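Local atomic coordinates of shikimate dehydrogenase-like protein HI_0607 (Haemophilus influenzae, PDB entry 1NPY), a protein that catalyses the NADP(+)-dependent oxidation of shikimate to 3-dehydroshikimate in vitro, though so weakly that shikimate may not be its biological substrate. Residues S86-V91 / N101-A106; K121-G126 / Q174-L179; M1-T6 / G32-Y37. All coordinates share one frame; numbering follows the deposited sequence.

How the contacts relate
Contact 1 is the buried one and lies near the centre of the molecule. It joins the start of strand 89-93 to the start of helix 102-113 through side-chain amides and hydroxyls beside the inferred substrate site. Contact 2 is partly buried. It pairs two strands of the parallel NADP-domain sheet by backbone bonds, with apolar side chains on both faces. Contact 3 is a surface contact, where the N-terminal turn meets the start of the outer strand 35-40 through two asparagines and a threonine. Contacts 1 and 3 reach the same mixed sheet, with centres about 24 Å apart. Contacts 2 and 3 lie on opposite sides of the chain's centre, about 46 Å apart between centres.

Contact 1 (S86-V91 / N101-A106); sequences SVNTIV and NTDYIA
The side-chain amide of Asn88 lies across the first turn of helix 102-113, at about a right angle to the side chain of Thr102. Its two ends grip that one residue. Asn88 OD1 accepts from the backbone Thr102 N at 2.8 Å, with the donor tilted 34° from the carbonyl plane. Asn88 ND2 gives a hydrogen to Thr102 OG1 at 3.1 Å, and this hydroxyl lies in the amide plane. Asn88 CG sits between its own backbone N and carbonyl carbon (chi1 88°), which brings the amide up against Thr102. A second donor holds Asn88 OD1: Thr89 OG1, at 2.8 Å. It stands above the carbonyl plane, on the face opposite to Thr102 N. With ND2 also bonded to Thr102 OG1, these bonds should fix the rotation of the buried amide. Asn88 and Thr89 both face Tyr100, forming a classic beta bulge in the hairpin of strands 89-93 and 96-100. Asn101 follows the hairpin as N-cap of the helix. Its CG, anti to the backbone N (chi1 -167°), sets the amide between the helix N-terminus and Ser86 O. Asn101 OD1 accepts from Tyr104 N at 3.1 Å, the capping bond. At the other end Asn101 ND2 donates to Ser86 O at 3.0 Å. That bond is fairly straight, but the donor stands well above the peptide carbonyl plane. Ser86 OG bonds instead to Glu68, and the Ser86 side chain lies close to Lys67, the inferred proton donor or acceptor. Asp103 is inferred to bind substrate. A water bridges it to Asn88, accepting from Asn88 ND2 at 2.8 Å and donating to Asp103 OD2 at 2.9 Å. Helix 235-251 flanks the contact, with Gln246 bonded to Thr89 OG1 and the carbonyl of Gln242 bonded to Thr102 OG1.

Contact 2 (K121-G126 / Q174-L179); sequences KVIVHG and QQADIL
This is the parallel pairing of Val122 with Ile178 and of Ile123 with Leu179, which joins the two middle strands, 122-125 and 178-181, of the six-stranded parallel sheet. Lys121 O accepts twice, from Ile178 N at 3.0 Å and from Asp177 N at 2.8 Å. The first donor lies nearly along the C=O axis. The second is tilted out of the carbonyl plane. Asp177 also reaches back with its carboxylate. Asp177 OD2 takes the hydrogen of Lys121 N at 3.0 Å on its anti lone pair, in a nearly straight bond (167°). Further along, Ile123 N donates to Ile178 O at 2.9 Å. The same oxygen receives a CA-H...O contact from Val122 CA.

On one face of the sheet Val122 CG2 rests on Ile178 CB at 4.1 Å, and the two side chains cross obliquely. On the other face Ile123 carries the packing. Its CG1 lies anti to the carbonyl carbon (chi1 -64°) and meets Ala176 CB at 3.6 Å, while Ile123 CB faces Leu179 CD2 at 4.5 Å. Phe202 of helix 200-205 covers this face over Ile123, Ala176 and Leu179. On the opposite edge of strand 122-125, strand 146-149 continues the sheet through backbone bonds to Val122 and Val124.

Strand 122-125 runs into Gly126, which probably binds NADP(+) with the residues after it. A central parallel strand leading into a glycine-rich turn and helix 131-140 is typical of the Rossmann fold.

Contact 3 (M1-T6 / G32-Y37); sequences MINKDT and GLNFIY
The backbone of Thr6 covers one face of the Asn34 amide, with Thr6 CA 3.6 Å from Asn34 CG. Two waters between Met1 O and Asn34 OD1 lie on the other side. Asn3 OD1 and Thr6 OG1 sit at its two polar ends. Asn34 ND2 donates to Asn3 OD1 at 3.0 Å, nearly straight (170°), in the plane of the Asn34 amide; the Asn3 amide plane is turned 68° from it. Asn3 OD1 also accepts from Asp5 N at 2.8 Å, on a lone pair, which makes an Asx turn. Thr6 OG1 donates to Asn34 OD1 at 2.7 Å, tilted from the carbonyl plane. Asn34 CG is anti to its backbone N (chi1 -169°), placing the amide against the type I turn of Asn3 to Thr6. Thr6 OG1 in turn accepts from Asn3 N at 2.9 Å. Thr6 CG2 touches Ile36 CG1 at 3.9 Å, and Ile2 CG1 lies near Ile36 CG2 at 4.1 Å.

Gly32 ends helix 19-31 in a Schellman motif, and Asn34 centres an inverse gamma turn, closed by a weak bond. Strand 35-40, outermost within this chain, runs parallel to strand 7-12, with backbone bonds from Asn34 and Ile36 to Gln7.

Contact 1 (S86-V91 / N101-A106)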
loop_
_atom_site.group_PDB
_atom_site.type_symbol
_atom_site.label_atom_id
_atom_site.label_comp_id
_atom_site.label_asym_id
_atom_site.label_seq_id
_atom_site.Cartn_x
_atom_site.Cartn_y
_atom_site.Cartn_z
ATOM N N SER A 86 -4.066 11.238 2.643
ATOM C CA SER A 86 -3.433 10.894 1.373
ATOM C C SER A 86 -4.391 9.976 0.621
ATOM O O SER A 86 -4.896 9.037 1.229
ATOM C CB SER A 86 -2.146 10.102 1.623
ATOM O OG SER A 86 -1.371 9.945 0.449
ATOM N N VAL A 87 -4.573 10.186 -0.678
ATOM C CA VAL A 87 -5.500 9.444 -1.524
ATOM C C VAL A 87 -4.741 8.616 -2.549
ATOM O O VAL A 87 -3.838 9.142 -3.218
ATOM C CB VAL A 87 -6.421 10.424 -2.275
ATOM C CG1 VAL A 87 -7.283 9.730 -3.320
ATOM C CG2 VAL A 87 -7.342 11.110 -1.273
ATOM N N ASN A 88 -5.102 7.346 -2.708
ATOM C CA ASN A 88 -4.539 6.536 -3.788
ATOM C C ASN A 88 -5.612 5.958 -4.714
ATOM O O ASN A 88 -5.329 5.247 -5.670
ATOM C CB ASN A 88 -3.596 5.462 -3.256
ATOM C CG ASN A 88 -4.327 4.179 -2.902
ATOM O OD1 ASN A 88 -5.490 4.265 -2.503
ATOM N ND2 ASN A 88 -3.679 3.011 -3.062
ATOM N N THR A 89 -6.868 6.304 -4.465
ATOM C CA THR A 89 -7.995 5.740 -5.215
ATOM C C THR A 89 -9.144 6.730 -5.315
ATOM O O THR A 89 -9.547 7.263 -4.289
ATOM C CB THR A 89 -8.583 4.525 -4.491
ATOM O OG1 THR A 89 -7.529 3.579 -4.281
ATOM C CG2 THR A 89 -9.583 3.829 -5.370
ATOM N N ILE A 90 -9.647 6.975 -6.527
ATOM C CA ILE A 90 -10.842 7.787 -6.728
ATOM C C ILE A 90 -11.887 6.951 -7.446
ATOM O O ILE A 90 -11.579 6.297 -8.443
ATOM C CB ILE A 90 -10.486 9.031 -7.582
ATOM C CG1 ILE A 90 -9.373 9.850 -6.930
ATOM C CG2 ILE A 90 -11.717 9.871 -7.830
ATOM C CD1 ILE A 90 -8.659 10.746 -7.891
ATOM N N VAL A 91 -13.126 6.995 -6.962
ATOM C CA VAL A 91 -14.250 6.343 -7.597
ATOM C C VAL A 91 -15.254 7.434 -7.957
ATOM O O VAL A 91 -15.678 8.231 -7.113
ATOM C CB VAL A 91 -14.949 5.322 -6.693
ATOM C CG1 VAL A 91 -16.046 4.579 -7.462
ATOM C CG2 VAL A 91 -13.949 4.350 -6.091
ATOM N N ASN A 101 -8.021 5.277 0.480
ATOM C CA ASN A 101 -6.633 4.846 0.471
ATOM C C ASN A 101 -6.569 3.342 0.695
ATOM O O ASN A 101 -6.634 2.877 1.823
ATOM C CB ASN A 101 -5.750 5.629 1.427
ATOM C CG ASN A 101 -4.291 5.356 1.152
ATOM O OD1 ASN A 101 -3.897 4.204 1.186
ATOM N ND2 ASN A 101 -3.530 6.379 0.773
ATOM N N THR A 102 -6.384 2.603 -0.394
ATOM C CA THR A 102 -6.345 1.149 -0.323
ATOM C C THR A 102 -5.022 0.578 0.173
ATOM O O THR A 102 -4.976 -0.592 0.536
ATOM C CB THR A 102 -6.738 0.454 -1.623
ATOM O OG1 THR A 102 -5.861 0.841 -2.683
ATOM C CG2 THR A 102 -8.144 0.777 -2.050
ATOM N N ASP A 103 -3.959 1.372 0.240
ATOM C CA ASP A 103 -2.794 0.915 0.978
ATOM C C ASP A 103 -3.117 0.750 2.468
ATOM O O ASP A 103 -2.796 -0.279 3.061
ATOM C CB ASP A 103 -1.648 1.895 0.814
ATOM C CG ASP A 103 -0.993 1.797 -0.543
ATOM O OD1 ASP A 103 -0.915 0.704 -1.162
ATOM O OD2 ASP A 103 -0.443 2.817 -0.999
ATOM N N TYR A 104 -3.756 1.759 3.057
ATOM C CA TYR A 104 -4.240 1.678 4.424
ATOM C C TYR A 104 -5.194 0.490 4.600
ATOM O O TYR A 104 -5.041 -0.312 5.525
ATOM C CB TYR A 104 -4.888 3.017 4.813
ATOM C CG TYR A 104 -5.630 2.967 6.124
ATOM C CD1 TYR A 104 -4.964 3.175 7.331
ATOM C CD2 TYR A 104 -6.988 2.635 6.169
ATOM C CE1 TYR A 104 -5.633 3.048 8.540
ATOM C CE2 TYR A 104 -7.656 2.539 7.373
ATOM C CZ TYR A 104 -6.979 2.757 8.552
ATOM O OH TYR A 104 -7.672 2.631 9.742
ATOM N N ILE A 105 -6.183 0.366 3.718
ATOM C CA ILE A 105 -7.139 -0.738 3.805
ATOM C C ILE A 105 -6.403 -2.074 3.750
ATOM O O ILE A 105 -6.714 -2.979 4.525
ATOM C CB ILE A 105 -8.246 -0.617 2.745
ATOM C CG1 ILE A 105 -9.047 0.671 2.939
ATOM C CG2 ILE A 105 -9.233 -1.778 2.790
ATOM C CD1 ILE A 105 -9.949 0.999 1.784
ATOM N N ALA A 106 -5.471 -2.224 2.815
ATOM C CA ALA A 106 -4.727 -3.477 2.667
ATOM C C ALA A 106 -3.961 -3.840 3.930
ATOM O O ALA A 106 -3.928 -5.015 4.312
ATOM C CB ALA A 106 -3.771 -3.422 1.463
HETATM O O HOH W 1 -0.968 2.982 -3.895
#

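Contact 2 (K121-G126 / Q174-L179)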
loop_
_atom_site.group_PDB
_atom_site.type_symbol
_atom_site.label_atom_id
_atom_site.label_comp_id
_atom_site.label_asym_id
_atom_site.label_seq_id
_atom_site.Cartn_x
_atom_site.Cartn_y
_atom_site.Cartn_z
ATOM N N LYS A 121 4.327 -6.083 20.879
ATOM C CA LYS A 121 5.176 -4.920 20.675
ATOM C C LYS A 121 5.610 -4.853 19.209
ATOM O O LYS A 121 6.068 -5.859 18.645
ATOM C CB LYS A 121 6.400 -4.988 21.578
ATOM C CG LYS A 121 6.119 -4.716 23.058
ATOM C CD LYS A 121 7.265 -5.171 23.951
ATOM C CE LYS A 121 8.543 -4.428 23.626
ATOM N NZ LYS A 121 9.638 -4.602 24.627
ATOM N N VAL A 122 5.348 -3.705 18.591
ATOM C CA VAL A 122 5.671 -3.467 17.180
ATOM C C VAL A 122 6.805 -2.443 17.058
ATOM O O VAL A 122 6.817 -1.452 17.770
ATOM C CB VAL A 122 4.450 -2.899 16.432
ATOM C CG1 VAL A 122 4.744 -2.733 14.939
ATOM C CG2 VAL A 122 3.265 -3.840 16.638
ATOM N N ILE A 123 7.755 -2.669 16.150
ATOM C CA ILE A 123 8.681 -1.631 15.710
ATOM C C ILE A 123 8.585 -1.461 14.208
ATOM O O ILE A 123 8.684 -2.439 13.467
ATOM C CB ILE A 123 10.141 -1.929 16.136
ATOM C CG1 ILE A 123 10.259 -1.937 17.659
ATOM C CG2 ILE A 123 11.100 -0.917 15.497
ATOM C CD1 ILE A 123 11.716 -2.190 18.092
ATOM N N VAL A 124 8.318 -0.232 13.775
ATOM C CA VAL A 124 8.330 0.161 12.375
ATOM C C VAL A 124 9.655 0.862 12.051
ATOM O O VAL A 124 10.000 1.860 12.686
ATOM C CB VAL A 124 7.153 1.106 12.044
ATOM C CG1 VAL A 124 7.238 1.575 10.613
ATOM C CG2 VAL A 124 5.795 0.435 12.283
ATOM N N HIS A 125 10.431 0.313 11.120
ATOM C CA HIS A 125 11.644 0.947 10.635
ATOM C C HIS A 125 11.279 1.750 9.395
ATOM O O HIS A 125 10.959 1.208 8.343
ATOM C CB HIS A 125 12.705 -0.112 10.322
ATOM C CG HIS A 125 14.069 0.436 10.039
ATOM N ND1 HIS A 125 15.141 -0.381 9.742
ATOM C CD2 HIS A 125 14.564 1.693 10.099
ATOM C CE1 HIS A 125 16.230 0.355 9.595
ATOM N NE2 HIS A 125 15.904 1.621 9.796
ATOM N N GLY A 126 11.353 3.069 9.527
ATOM C CA GLY A 126 11.151 3.988 8.424
ATOM C C GLY A 126 10.129 5.054 8.772
ATOM O O GLY A 126 9.368 4.912 9.722
ATOM N N GLN A 174 16.071 -2.647 22.977
ATOM C CA GLN A 174 14.688 -2.762 22.545
ATOM C C GLN A 174 14.438 -4.224 22.224
ATOM O O GLN A 174 15.320 -4.915 21.709
ATOM C CB GLN A 174 14.436 -1.913 21.295
ATOM C CG GLN A 174 14.720 -0.428 21.463
ATOM C CD GLN A 174 13.777 0.239 22.439
ATOM O OE1 GLN A 174 12.643 -0.207 22.618
ATOM N NE2 GLN A 174 14.239 1.309 23.071
ATOM N N GLN A 175 13.239 -4.676 22.573
ATOM C CA GLN A 175 12.709 -5.948 22.096
ATOM C C GLN A 175 11.386 -5.638 21.400
ATOM O O GLN A 175 10.768 -4.608 21.654
ATOM C CB GLN A 175 12.531 -6.946 23.246
ATOM C CG GLN A 175 11.170 -6.976 23.935
ATOM C CD GLN A 175 10.406 -8.254 23.642
ATOM O OE1 GLN A 175 10.786 -9.325 24.126
ATOM N NE2 GLN A 175 9.354 -8.163 22.830
ATOM N N ALA A 176 10.975 -6.530 20.507
ATOM C CA ALA A 176 9.725 -6.374 19.775
ATOM C C ALA A 176 9.286 -7.710 19.167
ATOM O O ALA A 176 10.110 -8.562 18.839
ATOM C CB ALA A 176 9.881 -5.319 18.706
ATOM N N ASP A 177 7.976 -7.901 19.057
ATOM C CA ASP A 177 7.396 -9.114 18.500
ATOM C C ASP A 177 7.142 -9.056 17.007
ATOM O O ASP A 177 7.174 -10.073 16.319
ATOM C CB ASP A 177 6.070 -9.356 19.212
ATOM C CG ASP A 177 6.263 -9.414 20.698
ATOM O OD1 ASP A 177 7.063 -10.280 21.102
ATOM O OD2 ASP A 177 5.710 -8.635 21.500
ATOM N N ILE A 178 6.829 -7.860 16.520
ATOM C CA ILE A 178 6.472 -7.603 15.137
ATOM C C ILE A 178 7.424 -6.536 14.603
ATOM O O ILE A 178 7.440 -5.395 15.073
ATOM C CB ILE A 178 5.001 -7.162 14.999
ATOM C CG1 ILE A 178 4.055 -8.253 15.518
ATOM C CG2 ILE A 178 4.645 -6.858 13.569
ATOM C CD1 ILE A 178 2.584 -7.815 15.654
ATOM N N LEU A 179 8.206 -6.917 13.599
ATOM C CA LEU A 179 9.122 -6.003 12.930
ATOM C C LEU A 179 8.607 -5.648 11.545
ATOM O O LEU A 179 8.315 -6.532 10.742
ATOM C CB LEU A 179 10.499 -6.642 12.782
ATOM C CG LEU A 179 11.014 -7.240 14.091
ATOM C CD1 LEU A 179 12.358 -7.892 13.789
ATOM C CD2 LEU A 179 11.207 -6.174 15.154
#

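Contact 3 (M1-T6 / G32-Y37)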
loop_
_atom_site.group_PDB
_atom_site.type_symbol
_atom_site.label_atom_id
_atom_site.label_comp_id
_atom_site.label_asym_id
_atom_site.label_seq_id
_atom_site.Cartn_x
_atom_site.Cartn_y
_atom_site.Cartn_z
ATOM N N MET A 1 -13.128 -6.455 -26.744
ATOM C CA MET A 1 -13.804 -5.692 -27.846
ATOM C C MET A 1 -14.497 -4.431 -27.298
ATOM O O MET A 1 -15.605 -4.485 -26.753
ATOM C CB MET A 1 -14.799 -6.607 -28.565
ATOM C CG MET A 1 -14.333 -8.051 -28.799
ATOM S SD MET A 1 -15.092 -9.363 -27.774
ATOM C CE MET A 1 -15.753 -10.493 -29.028
ATOM N N ILE A 2 -13.809 -3.296 -27.399
ATOM C CA ILE A 2 -14.293 -2.049 -26.802
ATOM C C ILE A 2 -15.550 -1.560 -27.513
ATOM O O ILE A 2 -15.687 -1.688 -28.731
ATOM C CB ILE A 2 -13.201 -0.959 -26.823
ATOM C CG1 ILE A 2 -11.927 -1.437 -26.117
ATOM C CG2 ILE A 2 -13.713 0.330 -26.209
ATOM C CD1 ILE A 2 -10.715 -0.594 -26.462
ATOM N N ASN A 3 -16.508 -1.059 -26.742
ATOM C CA ASN A 3 -17.674 -0.386 -27.292
ATOM C C ASN A 3 -17.917 0.910 -26.544
ATOM O O ASN A 3 -17.226 1.261 -25.589
ATOM C CB ASN A 3 -18.928 -1.255 -27.268
ATOM C CG ASN A 3 -19.293 -1.759 -25.886
ATOM O OD1 ASN A 3 -19.477 -1.002 -24.935
ATOM N ND2 ASN A 3 -19.431 -3.090 -25.798
ATOM N N LYS A 4 -18.912 1.656 -27.011
ATOM C CA LYS A 4 -19.200 2.940 -26.388
ATOM C C LYS A 4 -19.561 2.858 -24.907
ATOM O O LYS A 4 -19.450 3.851 -24.182
ATOM C CB LYS A 4 -20.327 3.633 -27.157
ATOM C CG LYS A 4 -21.697 3.034 -26.941
ATOM C CD LYS A 4 -22.705 3.546 -27.980
ATOM C CE LYS A 4 -24.079 2.927 -27.748
ATOM N NZ LYS A 4 -24.653 3.157 -26.391
ATOM N N ASP A 5 -20.017 1.696 -24.449
ATOM C CA ASP A 5 -20.466 1.548 -23.069
ATOM C C ASP A 5 -19.369 1.010 -22.159
ATOM O O ASP A 5 -19.579 0.897 -20.952
ATOM C CB ASP A 5 -21.687 0.628 -22.965
ATOM C CG ASP A 5 -22.923 1.219 -23.614
ATOM O OD1 ASP A 5 -23.228 2.418 -23.391
ATOM O OD2 ASP A 5 -23.627 0.473 -24.328
ATOM N N THR A 6 -18.213 0.699 -22.738
ATOM C CA THR A 6 -17.090 0.202 -21.948
ATOM C C THR A 6 -16.679 1.298 -20.974
ATOM O O THR A 6 -16.536 2.467 -21.353
ATOM C CB THR A 6 -15.897 -0.084 -22.871
ATOM O OG1 THR A 6 -16.248 -1.088 -23.825
ATOM C CG2 THR A 6 -14.693 -0.646 -22.124
ATOM N N GLY A 32 -15.727 -11.145 -17.345
ATOM C CA GLY A 32 -16.727 -10.712 -18.296
ATOM C C GLY A 32 -17.221 -9.304 -18.058
ATOM O O GLY A 32 -18.389 -9.006 -18.292
ATOM N N LEU A 33 -16.326 -8.428 -17.604
ATOM C CA LEU A 33 -16.654 -7.024 -17.367
ATOM C C LEU A 33 -16.291 -6.105 -18.523
ATOM O O LEU A 33 -15.195 -6.196 -19.079
ATOM C CB LEU A 33 -15.925 -6.511 -16.139
ATOM C CG LEU A 33 -16.452 -6.969 -14.790
ATOM C CD1 LEU A 33 -15.442 -6.950 -13.678
ATOM C CD2 LEU A 33 -17.648 -6.113 -14.375
ATOM N N ASN A 34 -17.235 -5.249 -18.893
ATOM C CA ASN A 34 -17.033 -4.312 -19.992
ATOM C C ASN A 34 -16.335 -3.040 -19.528
ATOM O O ASN A 34 -16.946 -1.968 -19.393
ATOM C CB ASN A 34 -18.381 -3.938 -20.621
ATOM C CG ASN A 34 -18.209 -3.191 -21.934
ATOM O OD1 ASN A 34 -17.149 -3.261 -22.560
ATOM N ND2 ASN A 34 -19.265 -2.509 -22.373
ATOM N N PHE A 35 -15.052 -3.235 -19.243
ATOM C CA PHE A 35 -14.152 -2.265 -18.624
ATOM C C PHE A 35 -12.812 -2.421 -19.344
ATOM O O PHE A 35 -12.463 -3.523 -19.791
ATOM C CB PHE A 35 -13.889 -2.588 -17.157
ATOM C CG PHE A 35 -14.886 -2.039 -16.161
ATOM C CD1 PHE A 35 -16.188 -2.520 -16.094
ATOM C CD2 PHE A 35 -14.487 -1.102 -15.219
ATOM C CE1 PHE A 35 -17.077 -2.038 -15.159
ATOM C CE2 PHE A 35 -15.353 -0.623 -14.282
ATOM C CZ PHE A 35 -16.663 -1.079 -14.258
ATOM N N ILE A 36 -12.067 -1.320 -19.427
ATOM C CA ILE A 36 -10.648 -1.288 -19.783
ATOM C C ILE A 36 -9.883 -0.409 -18.808
ATOM O O ILE A 36 -10.447 0.483 -18.157
ATOM C CB ILE A 36 -10.410 -0.768 -21.205
ATOM C CG1 ILE A 36 -11.037 0.612 -21.403
ATOM C CG2 ILE A 36 -10.892 -1.778 -22.209
ATOM C CD1 ILE A 36 -10.566 1.370 -22.653
ATOM N N TYR A 37 -8.592 -0.694 -18.648
ATOM C CA TYR A 37 -7.744 0.055 -17.744
ATOM C C TYR A 37 -6.526 0.591 -18.509
ATOM O O TYR A 37 -5.963 -0.124 -19.343
ATOM C CB TYR A 37 -7.198 -0.853 -16.643
ATOM C CG TYR A 37 -6.599 -0.148 -15.439
ATOM C CD1 TYR A 37 -7.349 0.026 -14.273
ATOM C CD2 TYR A 37 -5.290 0.338 -15.433
ATOM C CE1 TYR A 37 -6.832 0.632 -13.151
ATOM C CE2 TYR A 37 -4.752 0.926 -14.298
ATOM C CZ TYR A 37 -5.518 1.049 -13.145
ATOM O OH TYR A 37 -5.041 1.607 -11.985
HETATM O O HOH W 2 -14.687 -4.857 -23.983
HETATM O O HOH W 3 -17.139 -5.457 -24.620
#